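PDB 4I17: exported protein from Bacteroides fragilis, which is of unknown function but, as a tetratricopeptide-repeat protein, probably offers its stacked helical hairpins as a surface for binding other proteins. Local coordinates for residues N8-K11 with N12-N15; V161-Y164 with N165-A168; G108-T111 with I112-Y116; Y64-I67 with A68-K71; N91-E94 with Y95-T98. One frame throughout, in Å; residues are numbered along the deposited sequence.

Contact 1 of 5, residues N8-K11 with N12-N15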
loop_
_atom_site.group_PDB
_atom_site.type_symbol
_atom_site.label_atom_id
_atom_site.label_comp_id
_atom_site.label_asym_id
_atom_site.label_seq_id
_atom_site.Cartn_x
_atom_site.Cartn_y
_atom_site.Cartn_z
ATOM N N ASN A 8 -13.782 33.893 14.506
ATOM C CA ASN A 8 -12.359 34.239 14.447
ATOM C C ASN A 8 -11.695 34.030 15.802
ATOM O O ASN A 8 -10.537 33.608 15.855
ATOM C CB ASN A 8 -12.127 35.663 13.967
ATOM C CG ASN A 8 -10.708 35.864 13.495
ATOM O OD1 ASN A 8 -9.869 36.414 14.211
ATOM N ND2 ASN A 8 -10.382 35.334 12.318
ATOM N N GLN A 9 -12.429 34.314 16.891
ATOM C CA GLN A 9 -11.946 34.092 18.250
ATOM C C GLN A 9 -11.768 32.590 18.479
ATOM O O GLN A 9 -10.764 32.184 19.068
ATOM C CB GLN A 9 -12.918 34.671 19.257
ATOM C CG GLN A 9 -12.393 34.683 20.689
ATOM C CD GLN A 9 -13.283 35.483 21.602
ATOM O OE1 GLN A 9 -13.948 36.443 21.188
ATOM N NE2 GLN A 9 -13.299 35.114 22.877
ATOM N N LEU A 10 -12.732 31.759 17.994
ATOM C CA LEU A 10 -12.597 30.287 18.150
ATOM C C LEU A 10 -11.380 29.775 17.427
ATOM O O LEU A 10 -10.650 28.956 17.980
ATOM C CB LEU A 10 -13.830 29.544 17.654
ATOM C CG LEU A 10 -15.109 29.759 18.448
ATOM C CD1 LEU A 10 -16.301 29.291 17.644
ATOM C CD2 LEU A 10 -15.065 29.028 19.796
ATOM N N LYS A 11 -11.130 30.255 16.201
ATOM C CA LYS A 11 -9.937 29.803 15.472
ATOM C C LYS A 11 -8.644 30.225 16.217
ATOM O O LYS A 11 -7.709 29.433 16.301
ATOM C CB LYS A 11 -9.947 30.361 14.054
ATOM C CG LYS A 11 -8.737 29.933 13.216
ATOM C CD LYS A 11 -8.755 30.651 11.908
ATOM C CE LYS A 11 -7.563 30.307 11.056
ATOM N NZ LYS A 11 -7.432 31.252 9.907
ATOM N N ASN A 12 -8.599 31.450 16.764
ATOM C CA ASN A 12 -7.421 31.932 17.507
ATOM C C ASN A 12 -7.212 31.098 18.766
ATOM O O ASN A 12 -6.057 30.772 19.088
ATOM C CB ASN A 12 -7.542 33.433 17.872
ATOM C CG ASN A 12 -7.389 34.338 16.679
ATOM O OD1 ASN A 12 -6.735 34.003 15.693
ATOM N ND2 ASN A 12 -7.968 35.529 16.754
ATOM N N GLU A 13 -8.312 30.755 19.476
ATOM C CA GLU A 13 -8.264 29.890 20.674
ATOM C C GLU A 13 -7.748 28.491 20.293
ATOM O O GLU A 13 -6.974 27.916 21.053
ATOM C CB GLU A 13 -9.638 29.775 21.359
ATOM C CG GLU A 13 -10.017 31.061 22.081
ATOM C CD GLU A 13 -11.426 31.211 22.626
ATOM O OE1 GLU A 13 -12.286 30.340 22.354
ATOM O OE2 GLU A 13 -11.677 32.232 23.306
ATOM N N GLY A 14 -8.209 27.948 19.155
ATOM C CA GLY A 14 -7.732 26.645 18.667
ATOM C C GLY A 14 -6.248 26.691 18.331
ATOM O O GLY A 14 -5.503 25.771 18.680
ATOM N N ASN A 15 -5.794 27.786 17.668
ATOM C CA ASN A 15 -4.365 27.986 17.362
ATOM C C ASN A 15 -3.547 28.026 18.642
ATOM O O ASN A 15 -2.470 27.415 18.698
ATOM C CB ASN A 15 -4.136 29.265 16.569
ATOM C CG ASN A 15 -4.688 29.252 15.159
ATOM O OD1 ASN A 15 -4.940 28.207 14.565
ATOM N ND2 ASN A 15 -4.851 30.440 14.598
#

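Contact 2 of 5, residues V161-Y164 with N165-A168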
loop_
_atom_site.group_PDB
_atom_site.type_symbol
_atom_site.label_atom_id
_atom_site.label_comp_id
_atom_site.label_asym_id
_atom_site.label_seq_id
_atom_site.Cartn_x
_atom_site.Cartn_y
_atom_site.Cartn_z
ATOM N N VAL A 161 10.218 -14.624 -7.099
ATOM C CA VAL A 161 10.468 -15.612 -6.034
ATOM C C VAL A 161 9.220 -16.496 -5.822
ATOM O O VAL A 161 9.343 -17.722 -5.593
ATOM C CB VAL A 161 10.869 -14.897 -4.723
ATOM C CG1 VAL A 161 10.893 -15.883 -3.552
ATOM C CG2 VAL A 161 12.226 -14.199 -4.875
ATOM N N LEU A 162 8.034 -15.864 -5.806
ATOM C CA LEU A 162 6.761 -16.602 -5.612
ATOM C C LEU A 162 6.668 -17.741 -6.630
ATOM O O LEU A 162 6.382 -18.906 -6.273
ATOM C CB LEU A 162 5.588 -15.616 -5.807
ATOM C CG LEU A 162 4.168 -16.227 -5.868
ATOM C CD1 LEU A 162 3.714 -16.684 -4.476
ATOM C CD2 LEU A 162 3.162 -15.166 -6.370
ATOM N N PHE A 163 6.847 -17.402 -7.920
ATOM C CA PHE A 163 6.735 -18.450 -8.978
ATOM C C PHE A 163 7.920 -19.416 -9.010
ATOM O O PHE A 163 7.715 -20.593 -9.315
ATOM C CB PHE A 163 6.468 -17.806 -10.354
ATOM C CG PHE A 163 4.997 -17.418 -10.364
ATOM C CD1 PHE A 163 4.003 -18.395 -10.454
ATOM C CD2 PHE A 163 4.605 -16.101 -10.150
ATOM C CE1 PHE A 163 2.650 -18.058 -10.354
ATOM C CE2 PHE A 163 3.240 -15.756 -10.104
ATOM C CZ PHE A 163 2.277 -16.743 -10.196
ATOM N N TYR A 164 9.127 -18.970 -8.648
ATOM C CA TYR A 164 10.301 -19.858 -8.569
ATOM C C TYR A 164 10.075 -20.915 -7.456
ATOM O O TYR A 164 10.310 -22.116 -7.670
ATOM C CB TYR A 164 11.576 -19.029 -8.320
ATOM C CG TYR A 164 12.864 -19.807 -8.130
ATOM C CD1 TYR A 164 13.101 -20.993 -8.825
ATOM C CD2 TYR A 164 13.889 -19.305 -7.332
ATOM C CE1 TYR A 164 14.285 -21.709 -8.651
ATOM C CE2 TYR A 164 15.090 -19.997 -7.176
ATOM C CZ TYR A 164 15.285 -21.197 -7.842
ATOM O OH TYR A 164 16.468 -21.886 -7.692
ATOM N N ASN A 165 9.537 -20.482 -6.313
ATOM C CA ASN A 165 9.251 -21.407 -5.179
ATOM C C ASN A 165 8.119 -22.356 -5.541
ATOM O O ASN A 165 8.159 -23.540 -5.202
ATOM C CB ASN A 165 8.911 -20.636 -3.907
ATOM C CG ASN A 165 10.122 -20.008 -3.278
ATOM O OD1 ASN A 165 11.264 -20.253 -3.687
ATOM N ND2 ASN A 165 9.899 -19.221 -2.231
ATOM N N ASN A 166 7.129 -21.840 -6.255
ATOM C CA ASN A 166 6.016 -22.661 -6.690
ATOM C C ASN A 166 6.503 -23.752 -7.695
ATOM O O ASN A 166 6.195 -24.932 -7.495
ATOM C CB ASN A 166 4.951 -21.794 -7.291
ATOM C CG ASN A 166 3.734 -22.558 -7.697
ATOM O OD1 ASN A 166 3.168 -23.350 -6.929
ATOM N ND2 ASN A 166 3.324 -22.328 -8.910
ATOM N N GLY A 167 7.290 -23.366 -8.703
ATOM C CA GLY A 167 7.840 -24.330 -9.651
ATOM C C GLY A 167 8.704 -25.377 -8.948
ATOM O O GLY A 167 8.566 -26.561 -9.237
ATOM N N ALA A 168 9.550 -24.965 -7.984
ATOM C CA ALA A 168 10.415 -25.895 -7.220
ATOM C C ALA A 168 9.573 -26.864 -6.390
ATOM O O ALA A 168 9.894 -28.059 -6.326
ATOM C CB ALA A 168 11.347 -25.116 -6.304
#

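Contact 3 of 5, residues G108-T111 with I112-Y116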
loop_
_atom_site.group_PDB
_atom_site.type_symbol
_atom_site.label_atom_id
_atom_site.label_comp_id
_atom_site.label_asym_id
_atom_site.label_seq_id
_atom_site.Cartn_x
_atom_site.Cartn_y
_atom_site.Cartn_z
ATOM N N GLY A 108 2.788 9.884 -8.409
ATOM C CA GLY A 108 4.206 10.093 -8.163
ATOM C C GLY A 108 4.529 10.795 -6.862
ATOM O O GLY A 108 5.594 11.417 -6.762
ATOM N N ASN A 109 3.593 10.763 -5.869
ATOM C CA ASN A 109 3.881 11.338 -4.559
ATOM C C ASN A 109 4.619 10.239 -3.802
ATOM O O ASN A 109 4.059 9.157 -3.636
ATOM C CB ASN A 109 2.608 11.837 -3.828
ATOM C CG ASN A 109 2.890 12.284 -2.418
ATOM O OD1 ASN A 109 2.893 11.479 -1.473
ATOM N ND2 ASN A 109 3.172 13.577 -2.244
ATOM N N ALA A 110 5.893 10.484 -3.414
ATOM C CA ALA A 110 6.740 9.489 -2.743
ATOM C C ALA A 110 6.066 8.820 -1.534
ATOM O O ALA A 110 6.010 7.591 -1.504
ATOM C CB ALA A 110 8.061 10.112 -2.309
ATOM N N THR A 111 5.553 9.596 -0.555
ATOM C CA THR A 111 4.994 9.007 0.666
ATOM C C THR A 111 3.714 8.168 0.357
ATOM O O THR A 111 3.640 7.047 0.852
ATOM C CB THR A 111 4.817 10.061 1.772
ATOM O OG1 THR A 111 6.104 10.671 1.996
ATOM C CG2 THR A 111 4.367 9.445 3.085
ATOM N N ILE A 112 2.767 8.656 -0.483
ATOM C CA ILE A 112 1.562 7.866 -0.823
ATOM C C ILE A 112 1.974 6.575 -1.562
ATOM O O ILE A 112 1.450 5.500 -1.235
ATOM C CB ILE A 112 0.501 8.653 -1.625
ATOM C CG1 ILE A 112 -0.037 9.844 -0.819
ATOM C CG2 ILE A 112 -0.680 7.730 -2.030
ATOM C CD1 ILE A 112 -0.901 10.760 -1.632
ATOM N N GLU A 113 2.915 6.663 -2.535
ATOM C CA GLU A 113 3.352 5.448 -3.243
ATOM C C GLU A 113 3.970 4.459 -2.281
ATOM O O GLU A 113 3.697 3.272 -2.437
ATOM C CB GLU A 113 4.330 5.726 -4.391
ATOM C CG GLU A 113 3.680 6.318 -5.627
ATOM C CD GLU A 113 4.482 6.224 -6.916
ATOM O OE1 GLU A 113 5.661 5.792 -6.884
ATOM O OE2 GLU A 113 3.907 6.561 -7.975
ATOM N N LYS A 114 4.773 4.928 -1.283
ATOM C CA LYS A 114 5.394 4.017 -0.321
ATOM C C LYS A 114 4.324 3.287 0.471
ATOM O O LYS A 114 4.383 2.080 0.552
ATOM C CB LYS A 114 6.364 4.733 0.633
ATOM C CG LYS A 114 7.691 5.134 -0.005
ATOM C CD LYS A 114 8.546 5.935 0.983
ATOM C CE LYS A 114 9.915 6.284 0.441
ATOM N NZ LYS A 114 9.855 7.297 -0.647
ATOM N N LEU A 115 3.322 4.009 1.020
ATOM C CA LEU A 115 2.258 3.367 1.806
ATOM C C LEU A 115 1.432 2.366 0.986
ATOM O O LEU A 115 1.102 1.275 1.478
ATOM C CB LEU A 115 1.342 4.434 2.398
ATOM C CG LEU A 115 2.057 5.417 3.326
ATOM C CD1 LEU A 115 1.184 6.646 3.606
ATOM C CD2 LEU A 115 2.509 4.731 4.607
ATOM N N TYR A 116 1.099 2.741 -0.240
ATOM C CA TYR A 116 0.328 1.896 -1.153
ATOM C C TYR A 116 1.093 0.600 -1.440
ATOM O O TYR A 116 0.559 -0.504 -1.331
ATOM C CB TYR A 116 0.098 2.672 -2.465
ATOM C CG TYR A 116 -0.712 1.931 -3.502
ATOM C CD1 TYR A 116 -2.101 2.044 -3.543
ATOM C CD2 TYR A 116 -0.092 1.127 -4.460
ATOM C CE1 TYR A 116 -2.848 1.377 -4.514
ATOM C CE2 TYR A 116 -0.839 0.414 -5.400
ATOM C CZ TYR A 116 -2.212 0.578 -5.446
ATOM O OH TYR A 116 -2.952 -0.087 -6.387
#

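Contact 4 of 5, residues Y64-I67 with A68-K71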
loop_
_atom_site.group_PDB
_atom_site.type_symbol
_atom_site.label_atom_id
_atom_site.label_comp_id
_atom_site.label_asym_id
_atom_site.label_seq_id
_atom_site.Cartn_x
_atom_site.Cartn_y
_atom_site.Cartn_z
ATOM N N TYR A 64 -12.823 15.637 8.614
ATOM C CA TYR A 64 -12.069 16.873 8.427
ATOM C C TYR A 64 -11.035 16.737 7.309
ATOM O O TYR A 64 -10.920 17.656 6.500
ATOM C CB TYR A 64 -11.427 17.362 9.736
ATOM C CG TYR A 64 -12.518 17.866 10.647
ATOM C CD1 TYR A 64 -13.230 19.022 10.337
ATOM C CD2 TYR A 64 -12.928 17.124 11.750
ATOM C CE1 TYR A 64 -14.318 19.431 11.114
ATOM C CE2 TYR A 64 -14.003 17.532 12.541
ATOM C CZ TYR A 64 -14.697 18.679 12.216
ATOM O OH TYR A 64 -15.759 19.050 12.995
ATOM N N PHE A 65 -10.319 15.605 7.217
ATOM C CA PHE A 65 -9.385 15.472 6.077
ATOM C C PHE A 65 -10.163 15.519 4.741
ATOM O O PHE A 65 -9.647 16.046 3.764
ATOM C CB PHE A 65 -8.572 14.190 6.196
ATOM C CG PHE A 65 -7.585 14.209 7.343
ATOM C CD1 PHE A 65 -6.588 15.187 7.413
ATOM C CD2 PHE A 65 -7.619 13.222 8.332
ATOM C CE1 PHE A 65 -5.637 15.161 8.430
ATOM C CE2 PHE A 65 -6.662 13.197 9.347
ATOM C CZ PHE A 65 -5.663 14.158 9.378
ATOM N N ASP A 66 -11.417 15.030 4.722
ATOM C CA ASP A 66 -12.254 15.062 3.514
ATOM C C ASP A 66 -12.533 16.513 3.068
ATOM O O ASP A 66 -12.621 16.772 1.871
ATOM C CB ASP A 66 -13.590 14.346 3.777
ATOM C CG ASP A 66 -13.718 12.939 3.221
ATOM O OD1 ASP A 66 -13.163 12.675 2.124
ATOM O OD2 ASP A 66 -14.466 12.130 3.822
ATOM N N ILE A 67 -12.683 17.440 4.027
ATOM C CA ILE A 67 -12.920 18.871 3.761
ATOM C C ILE A 67 -11.703 19.397 3.036
ATOM O O ILE A 67 -11.837 20.031 1.989
ATOM C CB ILE A 67 -13.254 19.700 5.036
ATOM C CG1 ILE A 67 -14.596 19.233 5.674
ATOM C CG2 ILE A 67 -13.301 21.218 4.718
ATOM C CD1 ILE A 67 -14.898 19.852 7.076
ATOM N N ALA A 68 -10.508 19.109 3.558
ATOM C CA ALA A 68 -9.264 19.533 2.907
ATOM C C ALA A 68 -9.169 18.934 1.508
ATOM O O ALA A 68 -8.820 19.645 0.560
ATOM C CB ALA A 68 -8.056 19.121 3.750
ATOM N N ILE A 69 -9.536 17.631 1.346
ATOM C CA ILE A 69 -9.478 16.978 0.042
ATOM C C ILE A 69 -10.417 17.673 -0.938
ATOM O O ILE A 69 -10.005 17.954 -2.058
ATOM C CB ILE A 69 -9.772 15.466 0.149
ATOM C CG1 ILE A 69 -8.670 14.777 0.973
ATOM C CG2 ILE A 69 -9.908 14.813 -1.269
ATOM C CD1 ILE A 69 -8.975 13.283 1.371
ATOM N N LYS A 70 -11.659 17.955 -0.513
ATOM C CA LYS A 70 -12.634 18.570 -1.412
ATOM C C LYS A 70 -12.230 20.009 -1.780
ATOM O O LYS A 70 -12.596 20.468 -2.862
ATOM C CB LYS A 70 -14.036 18.512 -0.808
ATOM C CG LYS A 70 -14.668 17.138 -0.942
ATOM C CD LYS A 70 -16.001 17.071 -0.219
ATOM C CE LYS A 70 -16.575 15.678 -0.209
ATOM N NZ LYS A 70 -17.787 15.596 0.646
ATOM N N LYS A 71 -11.419 20.684 -0.941
ATOM C CA LYS A 71 -10.948 22.037 -1.268
ATOM C C LYS A 71 -9.579 21.986 -1.989
ATOM O O LYS A 71 -8.976 23.039 -2.221
ATOM C CB LYS A 71 -10.861 22.919 -0.008
ATOM C CG LYS A 71 -12.165 23.100 0.778
ATOM C CD LYS A 71 -13.285 23.828 0.018
ATOM C CE LYS A 71 -14.315 24.428 0.954
ATOM N NZ LYS A 71 -15.082 23.399 1.719
#

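Contact 5 of 5, residues N91-E94 with Y95-T98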
loop_
_atom_site.group_PDB
_atom_site.type_symbol
_atom_site.label_atom_id
_atom_site.label_comp_id
_atom_site.label_asym_id
_atom_site.label_seq_id
_atom_site.Cartn_x
_atom_site.Cartn_y
_atom_site.Cartn_z
ATOM N N ASN A 91 -9.533 -0.581 9.787
ATOM C CA ASN A 91 -10.330 -0.820 8.599
ATOM C C ASN A 91 -9.393 -0.837 7.415
ATOM O O ASN A 91 -9.138 0.211 6.820
ATOM C CB ASN A 91 -11.426 0.260 8.466
ATOM C CG ASN A 91 -12.386 0.013 7.330
ATOM O OD1 ASN A 91 -12.079 -0.664 6.366
ATOM N ND2 ASN A 91 -13.519 0.666 7.364
ATOM N N ASN A 92 -8.835 -2.000 7.105
ATOM C CA ASN A 92 -7.863 -2.136 6.001
ATOM C C ASN A 92 -8.443 -1.820 4.620
ATOM O O ASN A 92 -7.735 -1.306 3.779
ATOM C CB ASN A 92 -7.336 -3.569 5.958
ATOM C CG ASN A 92 -6.313 -3.911 6.998
ATOM O OD1 ASN A 92 -5.811 -3.057 7.732
ATOM N ND2 ASN A 92 -5.976 -5.189 7.065
ATOM N N GLN A 93 -9.709 -2.175 4.375
ATOM C CA GLN A 93 -10.293 -1.945 3.051
ATOM C C GLN A 93 -10.424 -0.458 2.777
ATOM O O GLN A 93 -10.050 -0.026 1.688
ATOM C CB GLN A 93 -11.634 -2.670 2.867
ATOM C CG GLN A 93 -11.493 -4.192 2.656
ATOM C CD GLN A 93 -10.454 -4.584 1.627
ATOM O OE1 GLN A 93 -10.485 -4.156 0.467
ATOM N NE2 GLN A 93 -9.481 -5.388 2.041
ATOM N N GLU A 94 -10.838 0.325 3.761
ATOM C CA GLU A 94 -10.943 1.773 3.546
ATOM C C GLU A 94 -9.566 2.411 3.563
ATOM O O GLU A 94 -9.345 3.396 2.861
ATOM C CB GLU A 94 -11.868 2.404 4.566
ATOM C CG GLU A 94 -12.284 3.804 4.180
ATOM C CD GLU A 94 -13.027 4.044 2.891
ATOM O OE1 GLU A 94 -14.276 3.999 2.916
ATOM O OE2 GLU A 94 -12.368 4.398 1.890
ATOM N N TYR A 95 -8.626 1.824 4.317
ATOM C CA TYR A 95 -7.241 2.319 4.324
ATOM C C TYR A 95 -6.660 2.269 2.908
ATOM O O TYR A 95 -6.239 3.302 2.383
ATOM C CB TYR A 95 -6.395 1.465 5.277
ATOM C CG TYR A 95 -4.923 1.802 5.212
ATOM C CD1 TYR A 95 -4.436 2.986 5.750
ATOM C CD2 TYR A 95 -4.000 0.889 4.703
ATOM C CE1 TYR A 95 -3.076 3.288 5.724
ATOM C CE2 TYR A 95 -2.638 1.178 4.686
ATOM C CZ TYR A 95 -2.182 2.363 5.233
ATOM O OH TYR A 95 -0.846 2.672 5.216
ATOM N N ILE A 96 -6.713 1.096 2.252
ATOM C CA ILE A 96 -6.141 0.970 0.905
ATOM C C ILE A 96 -7.014 1.652 -0.162
ATOM O O ILE A 96 -6.466 2.163 -1.145
ATOM C CB ILE A 96 -5.778 -0.500 0.537
ATOM C CG1 ILE A 96 -4.885 -0.567 -0.721
ATOM C CG2 ILE A 96 -7.024 -1.412 0.389
ATOM C CD1 ILE A 96 -3.564 0.292 -0.612
ATOM N N ALA A 97 -8.343 1.707 0.023
ATOM C CA ALA A 97 -9.213 2.429 -0.928
ATOM C C ALA A 97 -8.866 3.926 -0.950
ATOM O O ALA A 97 -8.798 4.528 -2.020
ATOM C CB ALA A 97 -10.678 2.240 -0.562
ATOM N N THR A 98 -8.577 4.507 0.220
ATOM C CA THR A 98 -8.194 5.922 0.347
ATOM C C THR A 98 -6.843 6.143 -0.272
ATOM O O THR A 98 -6.679 7.099 -1.032
ATOM C CB THR A 98 -8.216 6.392 1.816
ATOM O OG1 THR A 98 -9.505 6.112 2.352
ATOM C CG2 THR A 98 -7.977 7.894 1.936
#

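Contact 1 of 5, residues N8-K11 with N12-N15
E13 lies one helical turn beyond Q9 on helix 7-19, and its side chain runs back along the helix to meet that of Q9. Its CB sits over two backbone oxygens, those of Q9 and L10. CG, anti to the carbonyl carbon of E13 (chi1 -73°), is thereby turned back toward the preceding turn and lies 3.3 Å from Q9 O. Beyond CG the chain is extended, and CD comes near CG of Q9. The two carboxylate oxygens then part. OE2 takes a weak hydrogen bond from Q9 NE2 (3.3 Å), nearly straight at 163°, with the amide of Q9 and the carboxylate of E13 standing almost perpendicular. OE1 passes CD2 of L10 at 4.0 Å and finds its stronger partner outside, in a salt bridge with K29 of helix 23-36. Beside this pair, further round the helix, the amides of N8 and N12 meet with N8 OD1 3.3 Å from N12 ND2, their planes again nearly at right angles. N15 lays its CG 3.2 Å from K11 O, while its OD1 is hydrogen-bonded to Y30. Four backbone bonds, from N12, E13, G14 and N15 back to N8, Q9, L10 and K11, carry the turn itself. The result is a division of labour: Q9 lends E13 a modest second grip, whereas the ion pair with K29 probably does more to fix the carboxylate and to join the first two helices.

Contact 2 of 5, residues V161-Y164 with N165-A168
Residues V161-Y164 and N165-A168 are consecutive turns of the long helix 149-174, joined by four i to i+4 backbone hydrogen bonds. The bond from G167 N to F163 O, 2.9 Å long, is nearly straight at 169°, whereas that from N166 N to L162 O bends to 150°. Across this regular frame the side-chain contacts are slight. N165 turns its amide back toward V161, since CG lies anti to its own carbonyl carbon (chi1 -74°); CG thus rests 3.3 Å from V161 O, and ND2 comes 3.7 Å from V161 CG1, the two side chains pointing the same way side by side. N166 takes the other course, with CG anti to the backbone N, and its ND2 approaches F163 CD1 at 4.3 Å. On one face of the F163 ring, toward its rim, lies CG of L162. The methyl of A168 sits 3.5 Å from Y164 O. The larger groups look outward: L162 and F163 pack on helix 133-143, F163 also on helix 182-209, and Y164 on M219 and V223 of helix 214-224. Cohesion along this helix therefore comes chiefly from the backbone, and the apolar side chains are spent on joining it to its neighbours.

Contact 3 of 5, residues G108-T111 with I112-Y116
An asparagine N-cap opens helix 110-129: N109 stands just before the first turn, and its side chain accepts a hydrogen bond from the backbone of I112. The bond from I112 N to N109 OD1 is 3.0 Å long and nearly straight at 171°, with the donor in the plane of the amide carbonyl. With CG anti to its backbone N (chi1 173°), N109 swings this amide over the end of the helix. The same oxygen meets CG1 of I112 at 3.4 Å, the two side chains crossing at about a right angle, while I112 itself packs on A76 and I80 of helix 75-88. The backbone carbonyl of N109 is used as well, by E113 N at 3.0 Å. E113 sends its carboxylate back toward the loop, where OE2 lies 3.5 Å from G108 CA; its oxygens are hydrogen-bonded to T147 and S148. Further along, CG of L115 rests 3.4 Å from T111 O. K114 lays its CG against A110 O at 3.3 Å. N109 thus gives the first turn two acceptors, one from the side chain and one from the backbone, and the buried carboxylate of E113 near this helix start is satisfied by the loop before helix 149-174.

Contact 4 of 5, residues Y64-I67 with A68-K71
I67 and K71 carry the aliphatic part of this contact at the C-terminal end of helix 58-70, their side chains side by side and pointing the same way. K71 begins with CG anti to its carbonyl carbon (chi1 -59°), which sets CG 3.3 Å from I67 O; in one of its two conformers, bends at the second and fourth torsions then bring NZ to 4.1 Å from I67 CG2. Two more residues lean on carbonyls of the preceding turn: I69 CG1 lies 3.2 Å from F65 O, and K70 CG lies 3.5 Å from D66 O. Between the two segments the hydrogen bonds are all of the backbone and differ in quality. That from A68 N to Y64 O is weak at 3.3 Å, that from K70 N to D66 O short at 2.8 Å, and that from K71 N to I67 O bent to 139° where K71 leaves helical geometry. The charges look elsewhere. D66 forms a salt bridge with K82 of helix 75-88, while K71 NZ is hydrogen-bonded to N39 O in the loop before helix 42-54. F65 brings its ring against that of Y46, and A68 packs on A78. Small residues such as A68 and A78 where helices meet, with larger ones like Y64 and F65 filling the space between helices, are typical of the antiparallel helices of a tetratricopeptide-repeat array.

Contact 5 of 5, residues N91-E94 with Y95-T98
E94 and T98 lie one turn apart on helix 92-105, and their side chains approach at a slant. E94 leaves with CG anti to its backbone N (chi1 -165°) and then bends at the second torsion, so that its carboxylate folds forward along the helix and OE2 reaches 3.4 Å from T98 OG1 and 3.7 Å from A97 CB. T98 turns its hydroxyl the other way, back to the main chain: OG1, anti to its own carbonyl carbon (chi1 -55°), donates to E94 O at 2.8 Å. T98 N binds the same oxygen at 3.0 Å, and the two donors come from opposite faces of the carbonyl plane. The T98 side chain also packs on Y79 and K82 of helix 75-88. Y95 directs its ring away from the preceding turn, leaving CB 3.4 Å from N92 O, which lies at the ring edge; the ring reaches S83 in helix 75-88. I96 keeps CG2 3.5 Å from N92 O, while its CD1 packs on Y116 and the side chain also touches Y119 and Y120 of helix 110-129. At the start of the helix N91 is the N-cap: E94 N donates to N91 OD1 at 3.1 Å, but from above the amide plane, not along a lone pair. Backbone bonds to N91, N92 and Q93 complete the turn. E94 O thus serves two donors, and the bond from OG1 probably fixes the T98 side chain and satisfies its buried hydroxyl within its own helix.

Every contact is local to one helix, so none closes a long loop; they follow one another in series without nesting or crossing. From the N terminus, contact 1 lies on helix 7-19, contact 4 ends helix 58-70, contact 5 opens helix 92-105, contact 3 opens helix 110-129 and contact 2 lies within helix 149-174. Contacts 5 and 3 touch: Y116 CD1 meets I96 CD1 at 3.7 Å, joining two successive helices. Helix 75-88 links contacts 4, 5 and 3, since all three pack against it. Contacts 1 and 2, with centres 60 Å apart, lie on opposite sides of the chain's centre, as suits an elongated array.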